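Peptide chain release factor RF2 (Thermus thermophilus, PDB 2IHR) directs the termination of translation at the stop codons UGA and UAA, triggering release of the finished peptide from the ribosome. Local coordinates at residues T141-R146 with D340-I345; N175-L180 with V210-D215; V186-R191 with T203-V208; Q310-V315 with D323-L328. All coordinates share one frame; numbering follows the deposited sequence.

Interaction 1: T141-R146 with D340-I345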
loop_
_atom_site.group_PDB
_atom_site.type_symbol
_atom_site.label_atom_id
_atom_site.label_comp_id
_atom_site.label_asym_id
_atom_site.label_seq_id
_atom_site.Cartn_x
_atom_site.Cartn_y
_atom_site.Cartn_z
ATOM N N THR A 141 -4.739 -10.517 5.055
ATOM C CA THR A 141 -6.045 -10.887 4.557
ATOM C C THR A 141 -7.056 -10.370 5.563
ATOM O O THR A 141 -8.053 -9.790 5.185
ATOM C CB THR A 141 -6.156 -12.407 4.386
ATOM O OG1 THR A 141 -5.376 -12.806 3.257
ATOM C CG2 THR A 141 -7.557 -12.802 4.103
ATOM N N ARG A 142 -6.787 -10.564 6.852
ATOM C CA ARG A 142 -7.701 -10.047 7.873
ATOM C C ARG A 142 -7.708 -8.522 7.788
ATOM O O ARG A 142 -8.737 -7.883 8.041
ATOM C CB ARG A 142 -7.286 -10.457 9.313
ATOM C CG ARG A 142 -7.523 -11.902 9.713
ATOM C CD ARG A 142 -9.036 -12.165 9.977
ATOM N NE ARG A 142 -9.511 -11.484 11.172
ATOM C CZ ARG A 142 -10.252 -10.382 11.163
ATOM N NH1 ARG A 142 -10.630 -9.866 9.993
ATOM N NH2 ARG A 142 -10.521 -9.730 12.316
ATOM N N PHE A 143 -6.564 -7.934 7.449
ATOM C CA PHE A 143 -6.482 -6.478 7.362
ATOM C C PHE A 143 -7.441 -5.973 6.303
ATOM O O PHE A 143 -8.192 -5.024 6.521
ATOM C CB PHE A 143 -5.082 -6.020 6.989
ATOM C CG PHE A 143 -5.022 -4.577 6.596
ATOM C CD1 PHE A 143 -5.229 -3.571 7.546
ATOM C CD2 PHE A 143 -4.840 -4.217 5.272
ATOM C CE1 PHE A 143 -5.269 -2.217 7.179
ATOM C CE2 PHE A 143 -4.876 -2.858 4.878
ATOM C CZ PHE A 143 -5.097 -1.863 5.840
ATOM N N ALA A 144 -7.399 -6.612 5.147
ATOM C CA ALA A 144 -8.265 -6.235 4.042
ATOM C C ALA A 144 -9.722 -6.412 4.488
ATOM O O ALA A 144 -10.550 -5.522 4.355
ATOM C CB ALA A 144 -7.956 -7.124 2.838
ATOM N N GLU A 145 -9.991 -7.588 5.024
ATOM C CA GLU A 145 -11.286 -7.988 5.544
ATOM C C GLU A 145 -11.922 -6.818 6.300
ATOM O O GLU A 145 -12.967 -6.313 5.906
ATOM C CB GLU A 145 -11.053 -9.173 6.495
ATOM C CG GLU A 145 -12.136 -10.220 6.639
ATOM C CD GLU A 145 -11.557 -11.573 7.129
ATOM O OE1 GLU A 145 -10.733 -12.195 6.383
ATOM O OE2 GLU A 145 -11.920 -12.007 8.259
ATOM N N ARG A 146 -11.268 -6.387 7.375
ATOM C CA ARG A 146 -11.765 -5.310 8.213
ATOM C C ARG A 146 -11.680 -3.906 7.629
ATOM O O ARG A 146 -11.984 -2.908 8.290
ATOM C CB ARG A 146 -11.087 -5.359 9.600
ATOM C CG ARG A 146 -9.551 -5.321 9.625
ATOM C CD ARG A 146 -8.992 -5.201 11.065
ATOM N NE ARG A 146 -8.957 -6.467 11.818
ATOM C CZ ARG A 146 -8.941 -6.522 13.158
ATOM N NH1 ARG A 146 -8.968 -5.402 13.873
ATOM N NH2 ARG A 146 -8.859 -7.682 13.801
ATOM N N ASP A 340 -5.522 -5.661 12.824
ATOM C CA ASP A 340 -5.481 -4.284 13.305
ATOM C C ASP A 340 -4.108 -3.610 13.039
ATOM O O ASP A 340 -3.233 -3.569 13.923
ATOM C CB ASP A 340 -5.867 -4.322 14.780
ATOM C CG ASP A 340 -5.654 -2.998 15.506
ATOM O OD1 ASP A 340 -5.816 -1.907 14.862
ATOM O OD2 ASP A 340 -5.339 -3.077 16.735
ATOM N N LEU A 341 -3.953 -3.040 11.841
ATOM C CA LEU A 341 -2.705 -2.398 11.423
ATOM C C LEU A 341 -2.628 -0.880 11.274
ATOM O O LEU A 341 -1.524 -0.298 11.152
ATOM C CB LEU A 341 -2.303 -2.954 10.067
ATOM C CG LEU A 341 -2.136 -4.441 9.922
ATOM C CD1 LEU A 341 -1.791 -4.791 8.438
ATOM C CD2 LEU A 341 -1.125 -4.881 10.932
ATOM N N MET A 342 -3.771 -0.221 11.274
ATOM C CA MET A 342 -3.765 1.196 11.020
ATOM C C MET A 342 -2.741 2.075 11.681
ATOM O O MET A 342 -2.162 2.943 11.037
ATOM C CB MET A 342 -5.161 1.761 11.256
ATOM C CG MET A 342 -6.166 1.326 10.204
ATOM S SD MET A 342 -5.605 1.559 8.479
ATOM C CE MET A 342 -4.920 3.199 8.498
ATOM N N ASP A 343 -2.499 1.885 12.960
ATOM C CA ASP A 343 -1.566 2.770 13.644
ATOM C C ASP A 343 -0.127 2.547 13.223
ATOM O O ASP A 343 0.703 3.461 13.314
ATOM C CB ASP A 343 -1.750 2.658 15.172
ATOM C CG ASP A 343 -1.277 1.319 15.767
ATOM O OD1 ASP A 343 -1.284 0.258 15.088
ATOM O OD2 ASP A 343 -0.904 1.336 16.972
ATOM N N LEU A 344 0.157 1.339 12.741
ATOM C CA LEU A 344 1.489 0.995 12.277
ATOM C C LEU A 344 1.665 1.581 10.888
ATOM O O LEU A 344 2.761 1.992 10.495
ATOM C CB LEU A 344 1.664 -0.536 12.262
ATOM C CG LEU A 344 2.067 -1.165 13.620
ATOM C CD1 LEU A 344 1.838 -2.654 13.564
ATOM C CD2 LEU A 344 3.564 -0.804 13.946
ATOM N N ILE A 345 0.570 1.635 10.148
ATOM C CA ILE A 345 0.602 2.194 8.809
ATOM C C ILE A 345 0.793 3.716 8.820
ATOM O O ILE A 345 1.802 4.214 8.302
ATOM C CB ILE A 345 -0.676 1.834 8.059
ATOM C CG1 ILE A 345 -0.678 0.320 7.739
ATOM C CG2 ILE A 345 -0.785 2.678 6.766
ATOM C CD1 ILE A 345 -2.021 -0.131 7.086
#
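Phe143 reaches from the last turns of helix 127-145 into the start of helix 342-353, and three apolar side chains meet its ring from different directions. Its CG stands anti to the backbone N (chi1 167°), and the ring beyond it meets Leu341, Met342 and Ile345. Leu341 approaches obliquely at the root of the ring, its CD1 3.7 Å from CG of Phe143. Ile345 comes tip to tip from farther along, with CD1 3.7 Å from CZ of Phe143. Met342 runs across at about a right angle and sets its sulfur at the rim: SD is 4.0 Å from CE1 of Phe143 and 89° off the ring normal, a Met-aromatic contact made edge-on. The contact thus joins the end of a helix within the PCRF range to the C-terminal helix of the chain, although 193 residues lie between the two segments. Toward the surface the chemistry turns polar. Arg146, the first residue after its helix to leave helical angles, lays one face of its guanidinium over the backbone N of Asp340, which lies 3.5 Å from CZ of Arg146. NH1 of Arg146 also rests 3.4 Å from CB of Asp340. The two charged groups do not pair: Arg146 forms its salt bridge with Asp338, while the carboxylate of Asp340 turns to Arg330.

Interaction 2: N175-L180 with V210-D215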
loop_
_atom_site.group_PDB
_atom_site.type_symbol
_atom_site.label_atom_id
_atom_site.label_comp_id
_atom_site.label_asym_id
_atom_site.label_seq_id
_atom_site.Cartn_x
_atom_site.Cartn_y
_atom_site.Cartn_z
ATOM N N ASN A 175 -7.180 3.309 -2.169
ATOM C CA ASN A 175 -5.918 3.467 -1.468
ATOM C C ASN A 175 -5.374 2.193 -0.882
ATOM O O ASN A 175 -4.724 2.234 0.163
ATOM C CB ASN A 175 -6.067 4.458 -0.335
ATOM C CG ASN A 175 -6.363 5.837 -0.823
ATOM O OD1 ASN A 175 -5.587 6.413 -1.604
ATOM N ND2 ASN A 175 -7.480 6.392 -0.368
ATOM N N ALA A 176 -5.659 1.068 -1.535
ATOM C CA ALA A 176 -5.148 -0.204 -1.072
ATOM C C ALA A 176 -3.619 -0.076 -1.145
ATOM O O ALA A 176 -2.931 -0.227 -0.140
ATOM C CB ALA A 176 -5.650 -1.312 -1.964
ATOM N N TYR A 177 -3.087 0.248 -2.321
ATOM C CA TYR A 177 -1.653 0.415 -2.476
ATOM C C TYR A 177 -1.043 1.351 -1.432
ATOM O O TYR A 177 -0.147 0.977 -0.666
ATOM C CB TYR A 177 -1.327 0.982 -3.833
ATOM C CG TYR A 177 0.157 1.133 -3.968
ATOM C CD1 TYR A 177 0.982 0.026 -3.811
ATOM C CD2 TYR A 177 0.754 2.392 -4.114
ATOM C CE1 TYR A 177 2.368 0.160 -3.776
ATOM C CE2 TYR A 177 2.148 2.531 -4.076
ATOM C CZ TYR A 177 2.936 1.409 -3.897
ATOM O OH TYR A 177 4.290 1.512 -3.760
ATOM N N GLY A 178 -1.508 2.590 -1.428
ATOM C CA GLY A 178 -1.003 3.562 -0.464
ATOM C C GLY A 178 -0.874 3.070 0.976
ATOM O O GLY A 178 0.210 3.137 1.568
ATOM N N LEU A 179 -1.985 2.604 1.550
ATOM C CA LEU A 179 -2.010 2.082 2.917
ATOM C C LEU A 179 -1.048 0.930 3.131
ATOM O O LEU A 179 -0.301 0.924 4.093
ATOM C CB LEU A 179 -3.410 1.592 3.285
ATOM C CG LEU A 179 -4.446 2.716 3.289
ATOM C CD1 LEU A 179 -5.824 2.123 3.556
ATOM C CD2 LEU A 179 -4.089 3.754 4.345
ATOM N N LEU A 180 -1.090 -0.050 2.238
ATOM C CA LEU A 180 -0.245 -1.218 2.331
ATOM C C LEU A 180 1.215 -0.953 1.958
ATOM O O LEU A 180 2.118 -1.735 2.312
ATOM C CB LEU A 180 -0.796 -2.309 1.416
ATOM C CG LEU A 180 -1.977 -3.033 2.027
ATOM C CD1 LEU A 180 -2.604 -4.100 1.091
ATOM C CD2 LEU A 180 -1.449 -3.646 3.334
ATOM N N VAL A 210 4.914 -4.896 -2.162
ATOM C CA VAL A 210 3.714 -4.200 -2.566
ATOM C C VAL A 210 4.062 -3.196 -3.677
ATOM O O VAL A 210 4.943 -2.347 -3.496
ATOM C CB VAL A 210 3.103 -3.380 -1.375
ATOM C CG1 VAL A 210 1.614 -3.030 -1.648
ATOM C CG2 VAL A 210 3.243 -4.161 -0.108
ATOM N N ILE A 211 3.371 -3.305 -4.818
ATOM C CA ILE A 211 3.522 -2.397 -5.963
ATOM C C ILE A 211 2.075 -2.068 -6.396
ATOM O O ILE A 211 1.145 -2.806 -6.088
ATOM C CB ILE A 211 4.230 -3.088 -7.108
ATOM C CG1 ILE A 211 3.303 -4.172 -7.668
ATOM C CG2 ILE A 211 5.618 -3.607 -6.638
ATOM C CD1 ILE A 211 3.908 -5.020 -8.712
ATOM N N PRO A 212 1.852 -0.970 -7.116
ATOM C CA PRO A 212 0.424 -0.772 -7.450
ATOM C C PRO A 212 -0.089 -1.314 -8.783
ATOM O O PRO A 212 0.653 -1.296 -9.783
ATOM C CB PRO A 212 0.263 0.745 -7.405
ATOM C CG PRO A 212 1.573 1.221 -7.963
ATOM C CD PRO A 212 2.637 0.263 -7.334
ATOM N N GLU A 213 -1.347 -1.794 -8.780
ATOM C CA GLU A 213 -2.019 -2.256 -10.007
ATOM C C GLU A 213 -2.576 -0.990 -10.668
ATOM O O GLU A 213 -3.660 -0.485 -10.322
ATOM C CB GLU A 213 -3.190 -3.202 -9.745
ATOM C CG GLU A 213 -4.350 -2.946 -10.729
ATOM C CD GLU A 213 -5.418 -4.020 -10.718
ATOM O OE1 GLU A 213 -6.493 -3.820 -10.080
ATOM O OE2 GLU A 213 -5.163 -5.068 -11.365
ATOM N N VAL A 214 -1.801 -0.490 -11.619
ATOM C CA VAL A 214 -2.089 0.710 -12.390
ATOM C C VAL A 214 -3.194 0.578 -13.455
ATOM O O VAL A 214 -3.907 -0.442 -13.535
ATOM C CB VAL A 214 -0.817 1.158 -13.060
ATOM C CG1 VAL A 214 0.275 1.422 -12.006
ATOM C CG2 VAL A 214 -0.366 0.073 -13.976
ATOM N N ASP A 215 -3.281 1.583 -14.318
ATOM C CA ASP A 215 -4.354 1.628 -15.295
ATOM C C ASP A 215 -4.237 1.088 -16.711
ATOM O O ASP A 215 -4.977 1.529 -17.588
ATOM C CB ASP A 215 -4.898 3.059 -15.334
ATOM C CG ASP A 215 -3.939 4.074 -14.712
ATOM O OD1 ASP A 215 -2.960 3.701 -14.016
ATOM O OD2 ASP A 215 -4.180 5.278 -14.898
#
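Helix 176-180 packs against residues 210-213 of strand 201-213, the axes of the two short segments running nearly antiparallel, at 167°, and coming within 8.1 Å, with Tyr177 nearest Pro212 and Leu180 nearest Val210. This is helix-on-sheet packing: the strand belongs to the large mixed sheet, and the short helix, which follows strand 164-172 in the chain, covers one side of it near the centre of the molecule. Tyr177 carries most of the contact. Its CG is anti to the backbone N (chi1 -180°), on the strand side, and Pro212 lies over one face of the ring. CD of Pro212 sits 3.7 Å from the centroid of the Tyr177 ring and only 18° off its normal, a CH-pi contact displaced toward the rim. CB of the same proline covers the root of the ring, 3.5 Å from CG of Tyr177. The Val210 carbonyl meets the ring differently, at the edge, its O 3.6 Å from CE1 of Tyr177. Val210 also turns its side chain to the helix, and its two methyls divide the work. CG1 fills the angle between the Tyr177 ring and CB of Leu180. Ile211, between the two inward-facing residues, faces away from the helix and touches Arg282 and Glu285 of helix 268-294. Val171 of strand 164-172 also touches Leu180. The other methyl of Val210, CG2, ends 3.6 Å from the carbonyl O of Leu180.

Interaction 3: V186-R191 with T203-V208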
loop_
_atom_site.group_PDB
_atom_site.type_symbol
_atom_site.label_atom_id
_atom_site.label_comp_id
_atom_site.label_asym_id
_atom_site.label_seq_id
_atom_site.Cartn_x
_atom_site.Cartn_y
_atom_site.Cartn_z
ATOM N N VAL A 186 11.213 -6.445 5.143
ATOM C CA VAL A 186 11.422 -7.749 5.773
ATOM C C VAL A 186 10.779 -7.805 7.178
ATOM O O VAL A 186 10.853 -6.867 7.970
ATOM C CB VAL A 186 12.946 -8.103 5.835
ATOM C CG1 VAL A 186 13.149 -9.480 6.466
ATOM C CG2 VAL A 186 13.512 -8.116 4.438
ATOM N N HIS A 187 10.158 -8.923 7.493
ATOM C CA HIS A 187 9.479 -9.028 8.760
ATOM C C HIS A 187 10.095 -10.129 9.575
ATOM O O HIS A 187 10.259 -11.258 9.082
ATOM C CB HIS A 187 7.969 -9.283 8.493
ATOM C CG HIS A 187 7.258 -8.106 7.891
ATOM N ND1 HIS A 187 6.362 -7.334 8.592
ATOM C CD2 HIS A 187 7.303 -7.572 6.641
ATOM C CE1 HIS A 187 5.868 -6.389 7.810
ATOM N NE2 HIS A 187 6.427 -6.511 6.617
ATOM N N ARG A 188 10.449 -9.826 10.827
ATOM C CA ARG A 188 11.069 -10.848 11.674
ATOM C C ARG A 188 10.179 -11.381 12.811
ATOM O O ARG A 188 9.510 -10.609 13.527
ATOM C CB ARG A 188 12.371 -10.315 12.253
ATOM C CG ARG A 188 13.048 -11.291 13.136
ATOM C CD ARG A 188 14.358 -10.777 13.612
ATOM N NE ARG A 188 14.198 -9.732 14.606
ATOM C CZ ARG A 188 14.733 -9.800 15.821
ATOM N NH1 ARG A 188 15.447 -10.861 16.163
ATOM N NH2 ARG A 188 14.559 -8.807 16.691
ATOM N N LEU A 189 10.214 -12.707 12.965
ATOM C CA LEU A 189 9.455 -13.450 13.958
ATOM C C LEU A 189 10.328 -14.151 14.976
ATOM O O LEU A 189 11.242 -14.879 14.637
ATOM C CB LEU A 189 8.586 -14.500 13.258
ATOM C CG LEU A 189 7.322 -15.102 13.945
ATOM C CD1 LEU A 189 7.578 -16.552 14.254
ATOM C CD2 LEU A 189 6.921 -14.340 15.163
ATOM N N VAL A 190 10.031 -13.930 16.238
ATOM C CA VAL A 190 10.763 -14.562 17.316
ATOM C C VAL A 190 9.794 -15.260 18.268
ATOM O O VAL A 190 8.826 -14.647 18.775
ATOM C CB VAL A 190 11.544 -13.528 18.108
ATOM C CG1 VAL A 190 12.498 -14.220 19.032
ATOM C CG2 VAL A 190 12.243 -12.574 17.147
ATOM N N ARG A 191 10.053 -16.546 18.484
ATOM C CA ARG A 191 9.259 -17.390 19.385
ATOM C C ARG A 191 9.798 -18.782 19.275
ATOM O O ARG A 191 10.636 -19.073 18.412
ATOM C CB ARG A 191 7.786 -17.468 18.961
ATOM C CG ARG A 191 7.604 -18.218 17.668
ATOM C CD ARG A 191 6.164 -18.500 17.302
ATOM N NE ARG A 191 6.156 -19.302 16.087
ATOM C CZ ARG A 191 5.070 -19.605 15.393
ATOM N NH1 ARG A 191 3.880 -19.158 15.801
ATOM N NH2 ARG A 191 5.172 -20.382 14.308
ATOM N N THR A 203 14.183 -17.801 15.194
ATOM C CA THR A 203 14.099 -16.499 14.586
ATOM C C THR A 203 13.797 -16.852 13.163
ATOM O O THR A 203 14.410 -17.757 12.625
ATOM C CB THR A 203 15.413 -15.753 14.736
ATOM O OG1 THR A 203 15.727 -15.633 16.145
ATOM C CG2 THR A 203 15.302 -14.387 14.101
ATOM N N SER A 204 12.819 -16.168 12.576
ATOM C CA SER A 204 12.385 -16.473 11.225
ATOM C C SER A 204 12.178 -15.187 10.488
ATOM O O SER A 204 12.037 -14.123 11.112
ATOM C CB SER A 204 11.066 -17.227 11.254
ATOM O OG SER A 204 11.191 -18.483 11.878
ATOM N N PHE A 205 12.179 -15.264 9.163
ATOM C CA PHE A 205 11.993 -14.067 8.351
ATOM C C PHE A 205 11.150 -14.401 7.162
ATOM O O PHE A 205 11.055 -15.559 6.770
ATOM C CB PHE A 205 13.329 -13.536 7.814
ATOM C CG PHE A 205 14.271 -13.096 8.886
ATOM C CD1 PHE A 205 15.020 -14.041 9.598
ATOM C CD2 PHE A 205 14.314 -11.761 9.275
ATOM C CE1 PHE A 205 15.786 -13.664 10.695
ATOM C CE2 PHE A 205 15.075 -11.374 10.365
ATOM C CZ PHE A 205 15.813 -12.333 11.081
ATOM N N ALA A 206 10.541 -13.368 6.600
ATOM C CA ALA A 206 9.719 -13.468 5.389
ATOM C C ALA A 206 9.769 -12.045 4.890
ATOM O O ALA A 206 9.825 -11.143 5.700
ATOM C CB ALA A 206 8.291 -13.877 5.718
ATOM N N GLY A 207 9.806 -11.843 3.581
ATOM C CA GLY A 207 9.811 -10.490 3.046
ATOM C C GLY A 207 8.453 -10.226 2.394
ATOM O O GLY A 207 7.830 -11.171 1.869
ATOM N N VAL A 208 8.002 -8.966 2.421
ATOM C CA VAL A 208 6.701 -8.567 1.861
ATOM C C VAL A 208 6.895 -7.489 0.817
ATOM O O VAL A 208 7.598 -6.522 1.083
ATOM C CB VAL A 208 5.745 -7.981 3.000
ATOM C CG1 VAL A 208 4.491 -7.372 2.416
ATOM C CG2 VAL A 208 5.350 -9.084 3.992
HETATM O O HOH W 1 10.936 -17.843 14.470
#
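Arg188 and Phe205 lie side by side on one face of the two-stranded ladder, pointing the same way, and here the side chains press closest. CD of Arg188 is 3.3 Å from CZ of Phe205. CG of Arg188 is anti to the backbone N (chi1 179°), 3.4 Å from CE2 of Phe205. Thr203 CG2 also touches CD of Arg188, and Val186 CG1 meets the Phe205 ring at its edge, by CD2. An alanine in place of Phe205 removes the ring, and would probably open a gap beside the stem of Arg188 and leave that side chain freer to turn. The guanidinium reaches beyond the hairpin to Ser313. On the other face, Leu189 and Ser204 meet more loosely, CB to CB at 4.2 Å, and a water bridges the Leu189 carbonyl and Ser204 OG, 2.7 Å from that hydroxyl. The closer contact on that side is CG2 of Val208 with CD2 of His187, at 3.6 Å. Helix 127-145 covers this face, with Trp132 against Leu189 and Tyr140 against His187. Between the faces runs a straight backbone bond from His187 N to Ala206 O (2.9 Å, 170° at the hydrogen), and Ala206 N bonds back to His187 O at 3.3 Å. Leu189 and Ser204 exchange a second reciprocal pair, in the alternating pattern of an antiparallel beta hairpin, formed here by strands 185-190 and 201-213.

Interaction 4: Q310-V315 with D323-L328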
loop_
_atom_site.group_PDB
_atom_site.type_symbol
_atom_site.label_atom_id
_atom_site.label_comp_id
_atom_site.label_asym_id
_atom_site.label_seq_id
_atom_site.Cartn_x
_atom_site.Cartn_y
_atom_site.Cartn_z
ATOM N N GLN A 310 15.268 -6.261 9.091
ATOM C CA GLN A 310 13.829 -6.141 9.269
ATOM C C GLN A 310 13.348 -4.737 9.569
ATOM O O GLN A 310 13.973 -3.983 10.335
ATOM C CB GLN A 310 13.333 -7.005 10.413
ATOM C CG GLN A 310 14.321 -7.990 10.989
ATOM C CD GLN A 310 15.388 -7.387 11.916
ATOM O OE1 GLN A 310 15.170 -6.384 12.599
ATOM N NE2 GLN A 310 16.546 -8.049 11.962
ATOM N N ILE A 311 12.230 -4.388 8.942
ATOM C CA ILE A 311 11.601 -3.126 9.251
ATOM C C ILE A 311 10.749 -3.313 10.548
ATOM O O ILE A 311 10.579 -2.378 11.340
ATOM C CB ILE A 311 10.702 -2.696 8.138
ATOM C CG1 ILE A 311 9.615 -3.767 7.931
ATOM C CG2 ILE A 311 11.545 -2.418 6.900
ATOM C CD1 ILE A 311 8.514 -3.296 7.037
ATOM N N ARG A 312 10.248 -4.524 10.795
ATOM C CA ARG A 312 9.425 -4.679 11.975
ATOM C C ARG A 312 9.628 -6.000 12.662
ATOM O O ARG A 312 9.954 -6.966 11.997
ATOM C CB ARG A 312 7.932 -4.449 11.597
ATOM C CG ARG A 312 7.042 -4.467 12.832
ATOM C CD ARG A 312 5.671 -4.474 12.425
ATOM N NE ARG A 312 5.394 -3.307 11.626
ATOM C CZ ARG A 312 4.625 -3.344 10.565
ATOM N NH1 ARG A 312 4.089 -4.513 10.211
ATOM N NH2 ARG A 312 4.427 -2.235 9.858
ATOM N N SER A 313 9.498 -6.050 14.001
ATOM C CA SER A 313 9.661 -7.335 14.721
ATOM C C SER A 313 8.471 -7.742 15.561
ATOM O O SER A 313 7.832 -6.913 16.293
ATOM C CB SER A 313 10.917 -7.375 15.597
ATOM O OG SER A 313 12.073 -7.573 14.792
ATOM N N TYR A 314 8.165 -9.037 15.437
ATOM C CA TYR A 314 7.045 -9.625 16.148
ATOM C C TYR A 314 7.576 -10.638 17.110
ATOM O O TYR A 314 7.674 -11.809 16.784
ATOM C CB TYR A 314 6.110 -10.310 15.171
ATOM C CG TYR A 314 5.591 -9.422 14.069
ATOM C CD1 TYR A 314 6.459 -8.932 13.070
ATOM C CD2 TYR A 314 4.217 -9.113 13.977
ATOM C CE1 TYR A 314 5.992 -8.171 12.006
ATOM C CE2 TYR A 314 3.728 -8.351 12.906
ATOM C CZ TYR A 314 4.620 -7.903 11.934
ATOM O OH TYR A 314 4.133 -7.266 10.834
ATOM N N VAL A 315 7.901 -10.224 18.318
ATOM C CA VAL A 315 8.476 -11.209 19.205
ATOM C C VAL A 315 7.470 -11.566 20.265
ATOM O O VAL A 315 7.265 -10.855 21.236
ATOM C CB VAL A 315 9.906 -10.742 19.731
ATOM C CG1 VAL A 315 10.008 -9.289 19.693
ATOM C CG2 VAL A 315 10.202 -11.309 21.123
ATOM N N ASP A 323 8.134 -1.774 15.420
ATOM C CA ASP A 323 8.557 -1.221 14.157
ATOM C C ASP A 323 9.842 -0.437 14.345
ATOM O O ASP A 323 9.860 0.641 14.924
ATOM C CB ASP A 323 7.465 -0.320 13.573
ATOM C CG ASP A 323 7.706 0.004 12.116
ATOM O OD1 ASP A 323 8.625 0.807 11.842
ATOM O OD2 ASP A 323 6.997 -0.554 11.247
ATOM N N HIS A 324 10.922 -0.984 13.824
ATOM C CA HIS A 324 12.250 -0.363 13.923
ATOM C C HIS A 324 12.486 0.942 13.134
ATOM O O HIS A 324 13.453 1.634 13.357
ATOM C CB HIS A 324 13.264 -1.399 13.500
ATOM C CG HIS A 324 13.089 -2.717 14.191
ATOM N ND1 HIS A 324 13.460 -2.918 15.509
ATOM C CD2 HIS A 324 12.680 -3.916 13.726
ATOM C CE1 HIS A 324 13.303 -4.194 15.812
ATOM N NE2 HIS A 324 12.836 -4.830 14.754
ATOM N N ARG A 325 11.603 1.277 12.208
ATOM C CA ARG A 325 11.780 2.488 11.459
ATOM C C ARG A 325 11.060 3.602 12.197
ATOM O O ARG A 325 11.637 4.620 12.585
ATOM C CB ARG A 325 11.151 2.338 10.080
ATOM C CG ARG A 325 11.673 1.225 9.190
ATOM C CD ARG A 325 10.705 1.046 7.992
ATOM N NE ARG A 325 9.393 0.652 8.488
ATOM C CZ ARG A 325 8.284 0.595 7.775
ATOM N NH1 ARG A 325 8.290 0.907 6.479
ATOM N NH2 ARG A 325 7.150 0.231 8.384
ATOM N N THR A 326 9.767 3.387 12.374
ATOM C CA THR A 326 8.864 4.309 13.020
ATOM C C THR A 326 9.091 4.349 14.524
ATOM O O THR A 326 8.946 5.381 15.191
ATOM C CB THR A 326 7.468 3.819 12.660
ATOM O OG1 THR A 326 6.707 4.897 12.108
ATOM C CG2 THR A 326 6.784 3.181 13.835
ATOM N N GLY A 327 9.469 3.221 15.094
ATOM C CA GLY A 327 9.687 3.231 16.519
ATOM C C GLY A 327 8.467 2.800 17.334
ATOM O O GLY A 327 8.630 2.505 18.535
ATOM N N LEU A 328 7.280 2.709 16.679
ATOM C CA LEU A 328 5.998 2.349 17.308
ATOM C C LEU A 328 6.054 0.992 17.950
ATOM O O LEU A 328 6.362 0.002 17.295
ATOM C CB LEU A 328 4.911 2.310 16.254
ATOM C CG LEU A 328 3.449 2.704 16.521
ATOM C CD1 LEU A 328 2.633 2.247 15.350
ATOM C CD2 LEU A 328 2.902 2.097 17.734
#
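The Arg325 guanidinium has Ile311 over one face, CD1 3.9 Å above the plane at its centre, and the carboxylate of Asp323 at its edge. NH2 of Arg325 gives OD2 of Asp323 an in-plane bond of 3.0 Å on the syn lone pair, while NH1 of Arg325 bonds to the carbonyl O of Pro182. Arg312 reaches the same carboxylate oxygen from the anti side: its NE is 3.2 Å from OD2 of Asp323, with the two flat groups 45° apart. NH2 of Arg312 and NH2 of Arg325 stand 4.0 Å apart, and the shared negative charge probably eases their repulsion; Glu183 gives Arg312 a further acid partner. OD1 of Asp323 takes the backbone N of Arg325 and of Thr326 from opposite faces of its plane. An alanine at Asp323 would probably leave both arginines without this shared counter-charge and those two N-H groups without their acceptor. The His324 ring has Ser313 OG at its edge, hydrogen-bonded to NE2 at 2.8 Å. His324 N also bonds to Ile311 O. Beyond the non-hydrogen-bonded antiparallel pair of Arg312 with Asp323, the chain leaves the sheet in an Asx turn, its Asp323 also the hub of a salt-bridge network.

Overall arrangement
Interactions 2, 3 and 4 all reach the large mixed sheet, whereas interaction 1 joins the end of one helix to the start of another and the residues just before it. Interaction 2 is the buried one, its centre about 5 Å from the centre of the chain, made by apolar and aromatic side chains with backbone carbonyls at its margins; the other three are partly buried and add polar groups. Interactions 2 and 3 share strand 201-213. Interactions 3 and 4 meet through neighbouring strands 185-190 and 312-315, where Arg188 O lies 2.8 Å from Tyr314 N. Interaction 1 touches interaction 2 through Phe143 and Leu180, and interaction 4 through Leu344 and Leu328.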